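Side-chain contact in sulfur oxygenase/reductase (Halothiobacillus neapolitanus, PDB 6QPA), which probably catalyses the oxygen-dependent disproportionation of elemental sulfur to sulfite, thiosulfate and sulfide at a mononuclear non-haem iron site: residues Thr80-Lys83 with Ser87-Glu90. Sequence-based numbering, arbitrary orientation.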
loop_
_atom_site.group_PDB
_atom_site.type_symbol
_atom_site.label_atom_id
_atom_site.label_comp_id
_atom_site.label_asym_id
_atom_site.label_seq_id
_atom_site.Cartn_x
_atom_site.Cartn_y
_atom_site.Cartn_z
ATOM N N THR A 80 -9.407 -27.704 50.848
ATOM C CA THR A 80 -8.513 -28.668 51.472
ATOM C C THR A 80 -9.332 -29.473 52.462
ATOM O O THR A 80 -10.180 -28.923 53.164
ATOM C CB THR A 80 -7.295 -28.023 52.165
ATOM O OG1 THR A 80 -7.737 -27.049 53.104
ATOM C CG2 THR A 80 -6.364 -27.361 51.113
ATOM N N VAL A 81 -9.126 -30.780 52.446
ATOM C CA VAL A 81 -9.972 -31.734 53.153
ATOM C C VAL A 81 -9.152 -32.386 54.265
ATOM O O VAL A 81 -8.009 -32.813 54.038
ATOM C CB VAL A 81 -10.543 -32.760 52.157
ATOM C CG1 VAL A 81 -11.563 -33.674 52.835
ATOM C CG2 VAL A 81 -11.174 -31.983 50.957
ATOM N N TRP A 82 -9.734 -32.458 55.463
ATOM C CA TRP A 82 -8.998 -32.730 56.691
ATOM C C TRP A 82 -9.750 -33.720 57.565
ATOM O O TRP A 82 -10.985 -33.739 57.587
ATOM C CB TRP A 82 -8.778 -31.438 57.507
ATOM C CG TRP A 82 -8.023 -30.441 56.733
ATOM C CD1 TRP A 82 -8.534 -29.455 55.924
ATOM C CD2 TRP A 82 -6.607 -30.365 56.620
ATOM N NE1 TRP A 82 -7.508 -28.749 55.347
ATOM C CE2 TRP A 82 -6.314 -29.296 55.746
ATOM C CE3 TRP A 82 -5.548 -31.089 57.186
ATOM C CZ2 TRP A 82 -4.999 -28.933 55.423
ATOM C CZ3 TRP A 82 -4.239 -30.722 56.869
ATOM C CH2 TRP A 82 -3.981 -29.651 56.004
ATOM N N LYS A 83 -8.985 -34.498 58.333
ATOM C CA LYS A 83 -9.597 -35.353 59.344
ATOM C C LYS A 83 -10.360 -34.525 60.365
ATOM O O LYS A 83 -11.404 -34.960 60.862
ATOM C CB LYS A 83 -8.539 -36.202 60.049
ATOM C CG LYS A 83 -7.883 -37.246 59.169
ATOM C CD LYS A 83 -6.862 -38.076 59.953
ATOM C CE LYS A 83 -6.170 -39.111 59.062
ATOM N NZ LYS A 83 -5.078 -39.826 59.808
ATOM N N SER A 87 -6.143 -30.600 62.605
ATOM C CA SER A 87 -5.124 -30.966 61.631
ATOM C C SER A 87 -4.819 -29.805 60.698
ATOM O O SER A 87 -3.652 -29.522 60.408
ATOM C CB SER A 87 -5.559 -32.205 60.860
ATOM O OG SER A 87 -5.650 -33.302 61.759
ATOM N N HIS A 88 -5.851 -29.112 60.229
ATOM C CA HIS A 88 -5.615 -27.979 59.346
ATOM C C HIS A 88 -4.888 -26.855 60.076
ATOM O O HIS A 88 -3.917 -26.289 59.557
ATOM C CB HIS A 88 -6.943 -27.496 58.763
ATOM C CG HIS A 88 -6.819 -26.312 57.848
ATOM N ND1 HIS A 88 -7.359 -25.080 58.152
ATOM C CD2 HIS A 88 -6.222 -26.172 56.643
ATOM C CE1 HIS A 88 -7.107 -24.234 57.168
ATOM N NE2 HIS A 88 -6.425 -24.874 56.235
ATOM N N GLU A 89 -5.338 -26.523 61.288
ATOM C CA GLU A 89 -4.701 -25.454 62.050
ATOM C C GLU A 89 -3.258 -25.796 62.382
ATOM O O GLU A 89 -2.388 -24.919 62.394
ATOM C CB GLU A 89 -5.491 -25.182 63.332
ATOM C CG GLU A 89 -6.886 -24.592 63.099
ATOM C CD GLU A 89 -6.839 -23.184 62.527
ATOM O OE1 GLU A 89 -5.924 -22.406 62.899
ATOM O OE2 GLU A 89 -7.702 -22.847 61.690
ATOM N N GLU A 90 -2.990 -27.066 62.673
ATOM C CA GLU A 90 -1.633 -27.461 63.003
ATOM C C GLU A 90 -0.723 -27.379 61.786
ATOM O O GLU A 90 0.412 -26.894 61.879
ATOM C CB GLU A 90 -1.644 -28.869 63.579
ATOM C CG GLU A 90 -0.306 -29.319 64.050
ATOM C CD GLU A 90 -0.390 -30.637 64.783
ATOM O OE1 GLU A 90 -0.791 -31.639 64.148
ATOM O OE2 GLU A 90 -0.093 -30.656 66.002
#
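His88 lies against one face of the Trp82 indole, where strand 74-82 of the curled antiparallel sheet leads through a short turn into helix 85-94, the helix that brings both histidines of a facial triad, two histidines and a carboxylate, to the iron. The histidine's CB does the central touching: it sits 3.5 Å from the centroid of the indole's five-membered ring, only 6° off the normal, a CH-pi contact. From there CG stands anti to the backbone N (chi1 179°), and the imidazole, its plane turned 58° from that ring, brings CD2 to NE1, CE2 and CZ2, around the fusion of the two indole rings. His88 CD2 comes within 3.2 Å of Trp82 NE1. One residue earlier, nearer the start of the helix, Ser87 meets the benzo side of the indole, its CB 3.8 Å from Trp82 CE3. Cutting Trp82 back to an alanine is likely to leave His88 CB without its aromatic floor and Thr80 OG1 without its N-H donor. Beyond the contact, His88 ND1 is hydrogen-bonded to Tyr118 OH, while NE2 binds the iron alongside His92 and Glu116. A hydrogen bond at its edge helps hold the indole's rotation: Trp82 NE1 donates almost in the ring plane to Thr80 OG1, 2.8 Å away.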